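Local atomic coordinates of Ent-copalyl diphosphate synthase (Streptomyces platensis, PDB entry 5BP8), a protein that belongs to the terpene cyclases built from largely helical domains related to squalene-hopene cyclase. Residues K397-C409 / W442-M455. Sequence-based numbering, arbitrary orientation.
Sequences KWHASPYYATACC and WGRWQGTTEETAYM. With SO4 (sulfate ion), chain B.
Tyr403 reaches from the first turn of helix 402-416 into the bend 442-448 and the start of helix 449-461. Its CB lies against CB of Glu451, 3.9 Å away. With CG anti to the carbonyl carbon (chi1 -59°), the ring is carried out between the segments: CD1 touches CG of selenomethionine Met455, whose selenium sits in the ring plane at the edge, a Met-aromatic contact, while CD2 passes OE2 of Glu451. Farther out, CE1 meets CD1 of Trp442 at 3.5 Å and CE2 packs on the backbone of Gly443. Trp442 CB lies over one face in a CH-pi contact, Pro402 CG over the other. At the tip, OH shares a water with Gly443 N.

Glu451 ties both helix starts together. Its OE2 takes the hydroxyl of the N-cap residue Ser401 on the anti lone pair (OG to OE2 2.6 Å) and Arg444 N from above the carboxylate plane; OE1 accepts from the other N-cap, Thr448 OG1. Beside it, the extended Glu450 receives His399 NE2 at OE2 (2.9 Å, N-H...O angle 165°), an oxygen that also accepts from Tyr454 OH and Trp495 NE1. Arg444 NH1 meets Ala400 O on a lone pair, 2.8 Å away, its NH2 forming a salt bridge with Asp68.

The axes of helical segments 402-409 and 449-455 approach to 8.8 Å, their directions 25° apart, with Ala407 against Tyr454 and Met455. Helix 422-435, between them in the chain, packs beside Tyr403 and Met455, consistent with an alpha-alpha barrel; helix 504-518 lies beside Glu450 and Tyr454, and Trp495 of strand 495-496 meets His399 edge-to-face.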
loop_
_atom_site.group_PDB
_atom_site.type_symbol
_atom_site.label_atom_id
_atom_site.label_comp_id
_atom_site.label_asym_id
_atom_site.label_seq_id
_atom_site.Cartn_x
_atom_site.Cartn_y
_atom_site.Cartn_z
ATOM N N LYS A 397 -1.213 -9.976 4.985
ATOM C CA LYS A 397 -0.020 -9.728 4.197
ATOM C C LYS A 397 0.063 -8.353 3.563
ATOM O O LYS A 397 1.144 -7.947 3.179
ATOM C CB LYS A 397 0.133 -10.802 3.096
ATOM C CG LYS A 397 -0.826 -10.668 1.936
ATOM C CD LYS A 397 -0.742 -11.873 0.992
ATOM C CE LYS A 397 0.566 -11.906 0.223
ATOM N NZ LYS A 397 0.542 -12.963 -0.825
ATOM N N TRP A 398 -1.062 -7.669 3.330
ATOM C CA TRP A 398 -1.045 -6.412 2.574
ATOM C C TRP A 398 -0.849 -5.160 3.440
ATOM O O TRP A 398 -0.766 -4.080 2.901
ATOM C CB TRP A 398 -2.339 -6.228 1.759
ATOM C CG TRP A 398 -2.564 -7.347 0.759
ATOM C CD1 TRP A 398 -3.666 -8.151 0.664
ATOM C CD2 TRP A 398 -1.647 -7.799 -0.261
ATOM N NE1 TRP A 398 -3.499 -9.062 -0.372
ATOM C CE2 TRP A 398 -2.267 -8.873 -0.942
ATOM C CE3 TRP A 398 -0.367 -7.397 -0.667
ATOM C CZ2 TRP A 398 -1.639 -9.564 -1.991
ATOM C CZ3 TRP A 398 0.258 -8.088 -1.716
ATOM C CH2 TRP A 398 -0.385 -9.149 -2.370
ATOM N N HIS A 399 -0.808 -5.306 4.756
ATOM C CA HIS A 399 -0.890 -4.162 5.643
ATOM C C HIS A 399 -0.051 -4.443 6.876
ATOM O O HIS A 399 -0.072 -5.540 7.440
ATOM C CB HIS A 399 -2.352 -3.912 5.954
ATOM C CG HIS A 399 -2.688 -2.524 6.396
ATOM N ND1 HIS A 399 -2.327 -2.016 7.623
ATOM C CD2 HIS A 399 -3.414 -1.559 5.797
ATOM C CE1 HIS A 399 -2.805 -0.800 7.756
ATOM N NE2 HIS A 399 -3.483 -0.503 6.663
ATOM N N ALA A 400 0.679 -3.421 7.319
ATOM C CA ALA A 400 1.508 -3.501 8.523
ATOM C C ALA A 400 0.754 -3.587 9.853
ATOM O O ALA A 400 1.342 -3.972 10.845
ATOM C CB ALA A 400 2.435 -2.277 8.565
ATOM N N SER A 401 -0.518 -3.185 9.884
ATOM C CA SER A 401 -1.281 -3.069 11.112
ATOM C C SER A 401 -2.231 -4.259 11.380
ATOM O O SER A 401 -3.027 -4.638 10.505
ATOM C CB SER A 401 -2.136 -1.803 11.062
ATOM O OG SER A 401 -2.865 -1.681 12.254
ATOM N N PRO A 402 -2.191 -4.808 12.596
ATOM C CA PRO A 402 -3.215 -5.797 12.938
ATOM C C PRO A 402 -4.607 -5.183 13.049
ATOM O O PRO A 402 -5.628 -5.927 13.052
ATOM C CB PRO A 402 -2.748 -6.326 14.272
ATOM C CG PRO A 402 -1.986 -5.223 14.892
ATOM C CD PRO A 402 -1.350 -4.461 13.764
ATOM N N TYR A 403 -4.677 -3.854 13.159
ATOM C CA TYR A 403 -5.973 -3.173 13.255
ATOM C C TYR A 403 -6.725 -3.249 11.936
ATOM O O TYR A 403 -7.952 -3.424 11.941
ATOM C CB TYR A 403 -5.810 -1.746 13.797
ATOM C CG TYR A 403 -5.157 -1.830 15.157
ATOM C CD1 TYR A 403 -5.869 -2.299 16.280
ATOM C CD2 TYR A 403 -3.810 -1.541 15.320
ATOM C CE1 TYR A 403 -5.246 -2.431 17.512
ATOM C CE2 TYR A 403 -3.192 -1.666 16.548
ATOM C CZ TYR A 403 -3.904 -2.116 17.636
ATOM O OH TYR A 403 -3.240 -2.243 18.841
ATOM N N TYR A 404 -6.004 -3.150 10.817
ATOM C CA TYR A 404 -6.626 -3.357 9.493
ATOM C C TYR A 404 -7.156 -4.781 9.360
ATOM O O TYR A 404 -8.354 -4.987 9.033
ATOM C CB TYR A 404 -5.640 -3.101 8.354
ATOM C CG TYR A 404 -6.227 -3.327 6.980
ATOM C CD1 TYR A 404 -7.212 -2.497 6.503
ATOM C CD2 TYR A 404 -5.791 -4.368 6.167
ATOM C CE1 TYR A 404 -7.756 -2.679 5.243
ATOM C CE2 TYR A 404 -6.340 -4.568 4.891
ATOM C CZ TYR A 404 -7.335 -3.728 4.451
ATOM O OH TYR A 404 -7.917 -3.814 3.210
ATOM N N ALA A 405 -6.269 -5.753 9.580
ATOM C CA ALA A 405 -6.590 -7.175 9.337
ATOM C C ALA A 405 -7.745 -7.628 10.241
ATOM O O ALA A 405 -8.718 -8.276 9.773
ATOM C CB ALA A 405 -5.368 -8.039 9.555
ATOM N N THR A 406 -7.697 -7.189 11.496
ATOM C CA THR A 406 -8.719 -7.613 12.463
ATOM C C THR A 406 -10.085 -7.001 12.137
ATOM O O THR A 406 -11.123 -7.684 12.224
ATOM C CB THR A 406 -8.291 -7.272 13.900
ATOM O OG1 THR A 406 -7.017 -7.881 14.163
ATOM C CG2 THR A 406 -9.303 -7.839 14.917
ATOM N N ALA A 407 -10.100 -5.731 11.750
ATOM C CA ALA A 407 -11.337 -5.102 11.332
ATOM C C ALA A 407 -11.908 -5.798 10.106
ATOM O O ALA A 407 -13.119 -6.126 10.098
ATOM C CB ALA A 407 -11.154 -3.636 11.033
ATOM N N CYS A 408 -11.074 -6.034 9.090
ATOM C CA CYS A 408 -11.562 -6.671 7.850
ATOM C C CYS A 408 -12.262 -8.015 8.167
ATOM O O CYS A 408 -13.387 -8.257 7.722
ATOM C CB CYS A 408 -10.447 -6.928 6.858
ATOM S SG CYS A 408 -9.840 -5.405 6.056
ATOM N N CYS A 409 -11.576 -8.871 8.906
ATOM C CA CYS A 409 -12.025 -10.236 9.144
ATOM C C CYS A 409 -13.204 -10.295 10.072
ATOM O O CYS A 409 -14.175 -11.018 9.790
ATOM C CB CYS A 409 -10.879 -11.088 9.684
ATOM S SG CYS A 409 -9.584 -11.312 8.463
ATOM N N TRP A 442 -5.908 4.000 18.664
ATOM C CA TRP A 442 -5.244 2.728 18.480
ATOM C C TRP A 442 -4.187 2.919 17.411
ATOM O O TRP A 442 -4.319 3.785 16.536
ATOM C CB TRP A 442 -6.184 1.652 17.971
ATOM C CG TRP A 442 -7.145 0.981 18.943
ATOM C CD1 TRP A 442 -6.982 -0.222 19.560
ATOM C CD2 TRP A 442 -8.440 1.450 19.312
ATOM N NE1 TRP A 442 -8.113 -0.550 20.289
ATOM C CE2 TRP A 442 -9.022 0.467 20.152
ATOM C CE3 TRP A 442 -9.187 2.584 18.975
ATOM C CZ2 TRP A 442 -10.290 0.603 20.683
ATOM C CZ3 TRP A 442 -10.460 2.713 19.507
ATOM C CH2 TRP A 442 -10.990 1.728 20.364
ATOM N N GLY A 443 -3.158 2.084 17.478
ATOM C CA GLY A 443 -2.237 1.943 16.390
ATOM C C GLY A 443 -1.004 1.157 16.765
ATOM O O GLY A 443 -0.657 1.059 17.950
ATOM N N ARG A 444 -0.348 0.613 15.747
ATOM C CA ARG A 444 0.807 -0.248 15.942
ATOM C C ARG A 444 2.005 0.458 16.571
ATOM O O ARG A 444 2.538 -0.001 17.591
ATOM C CB ARG A 444 1.228 -0.871 14.611
ATOM C CG ARG A 444 2.403 -1.812 14.786
ATOM C CD ARG A 444 2.745 -2.579 13.528
ATOM N NE ARG A 444 4.014 -3.285 13.720
ATOM C CZ ARG A 444 4.538 -4.150 12.852
ATOM N NH1 ARG A 444 3.916 -4.462 11.723
ATOM N NH2 ARG A 444 5.708 -4.713 13.122
ATOM N N TRP A 445 2.450 1.536 15.930
ATOM C CA TRP A 445 3.649 2.268 16.375
ATOM C C TRP A 445 3.288 3.565 17.121
ATOM O O TRP A 445 4.086 4.096 17.896
ATOM C CB TRP A 445 4.520 2.570 15.177
ATOM C CG TRP A 445 5.135 1.378 14.559
ATOM C CD1 TRP A 445 5.923 0.458 15.179
ATOM C CD2 TRP A 445 5.008 0.943 13.206
ATOM N NE1 TRP A 445 6.316 -0.511 14.300
ATOM C CE2 TRP A 445 5.767 -0.245 13.077
ATOM C CE3 TRP A 445 4.316 1.428 12.091
ATOM C CZ2 TRP A 445 5.871 -0.949 11.878
ATOM C CZ3 TRP A 445 4.444 0.745 10.879
ATOM C CH2 TRP A 445 5.216 -0.435 10.787
ATOM N N GLN A 446 2.073 4.052 16.908
ATOM C CA GLN A 446 1.550 5.222 17.590
ATOM C C GLN A 446 0.044 5.196 17.338
ATOM O O GLN A 446 -0.415 4.495 16.440
ATOM C CB GLN A 446 2.127 6.505 16.951
ATOM C CG GLN A 446 1.672 6.669 15.511
ATOM C CD GLN A 446 2.464 7.680 14.732
ATOM O OE1 GLN A 446 3.084 7.348 13.717
ATOM N NE2 GLN A 446 2.471 8.929 15.210
ATOM N N GLY A 447 -0.725 5.989 18.065
ATOM C CA GLY A 447 -2.117 6.214 17.660
ATOM C C GLY A 447 -2.212 6.874 16.302
ATOM O O GLY A 447 -1.539 7.892 16.030
ATOM N N THR A 448 -3.051 6.314 15.411
ATOM C CA THR A 448 -3.251 6.901 14.102
ATOM C C THR A 448 -4.734 7.052 13.821
ATOM O O THR A 448 -5.561 6.327 14.369
ATOM C CB THR A 448 -2.663 6.039 12.971
ATOM O OG1 THR A 448 -3.306 4.751 12.930
ATOM C CG2 THR A 448 -1.146 5.858 13.163
ATOM N N THR A 449 -5.041 7.993 12.968
ATOM C CA THR A 449 -6.418 8.167 12.454
ATOM C C THR A 449 -6.913 6.857 11.818
ATOM O O THR A 449 -8.014 6.360 12.170
ATOM C CB THR A 449 -6.450 9.308 11.421
ATOM O OG1 THR A 449 -6.246 10.558 12.103
ATOM C CG2 THR A 449 -7.793 9.377 10.649
ATOM N N GLU A 450 -6.088 6.273 10.932
ATOM C CA GLU A 450 -6.522 5.075 10.210
ATOM C C GLU A 450 -6.879 3.936 11.168
ATOM O O GLU A 450 -7.967 3.370 11.108
ATOM C CB GLU A 450 -5.441 4.617 9.234
ATOM C CG GLU A 450 -5.824 3.385 8.422
ATOM C CD GLU A 450 -4.757 2.943 7.433
ATOM O OE1 GLU A 450 -3.643 3.545 7.421
ATOM O OE2 GLU A 450 -5.047 1.998 6.676
ATOM N N GLU A 451 -5.957 3.616 12.082
ATOM C CA GLU A 451 -6.138 2.443 12.922
ATOM C C GLU A 451 -7.230 2.653 13.977
ATOM O O GLU A 451 -7.986 1.722 14.296
ATOM C CB GLU A 451 -4.815 2.001 13.546
ATOM C CG GLU A 451 -3.752 1.652 12.496
ATOM C CD GLU A 451 -2.351 1.566 13.065
ATOM O OE1 GLU A 451 -1.734 2.627 13.292
ATOM O OE2 GLU A 451 -1.846 0.440 13.257
ATOM N N THR A 452 -7.319 3.869 14.491
ATOM C CA THR A 452 -8.379 4.231 15.404
ATOM C C THR A 452 -9.744 4.065 14.701
ATOM O O THR A 452 -10.693 3.465 15.273
ATOM C CB THR A 452 -8.205 5.671 15.922
ATOM O OG1 THR A 452 -6.937 5.800 16.592
ATOM C CG2 THR A 452 -9.339 6.019 16.891
ATOM N N ALA A 453 -9.831 4.587 13.483
ATOM C CA ALA A 453 -11.068 4.485 12.682
ATOM C C ALA A 453 -11.509 3.054 12.514
ATOM O O ALA A 453 -12.712 2.749 12.689
ATOM C CB ALA A 453 -10.908 5.147 11.321
ATOM N N TYR A 454 -10.561 2.152 12.215
ATOM C CA TYR A 454 -10.910 0.734 12.060
ATOM C C TYR A 454 -11.518 0.132 13.331
ATOM O O TYR A 454 -12.480 -0.638 13.258
ATOM C CB TYR A 454 -9.719 -0.119 11.603
ATOM C CG TYR A 454 -9.135 0.298 10.252
ATOM C CD1 TYR A 454 -9.928 0.894 9.267
ATOM C CD2 TYR A 454 -7.815 0.020 9.947
ATOM C CE1 TYR A 454 -9.399 1.259 8.035
ATOM C CE2 TYR A 454 -7.271 0.370 8.721
ATOM C CZ TYR A 454 -8.072 0.988 7.767
ATOM O OH TYR A 454 -7.575 1.388 6.547
HETATM N N MSE A 455 -10.939 0.452 14.485
HETATM C CA MSE A 455 -11.441 -0.080 15.751
HETATM C C MSE A 455 -12.769 0.507 16.139
HETATM O O MSE A 455 -13.636 -0.214 16.672
HETATM C CB MSE A 455 -10.398 0.086 16.859
HETATM C CG MSE A 455 -9.206 -0.827 16.582
HETATM SE SE MSE A 455 -9.606 -2.746 16.539
HETATM C CE MSE A 455 -9.811 -3.039 14.628
HETATM S S SO4 B . 3.724 -14.002 -2.048
HETATM O O1 SO4 B . 2.931 -14.626 -0.959
HETATM O O2 SO4 B . 4.147 -15.110 -2.971
HETATM O O3 SO4 B . 3.012 -12.957 -2.733
HETATM O O4 SO4 B . 4.947 -13.454 -1.437
HETATM O O HOH W 1 -3.201 0.311 19.982
#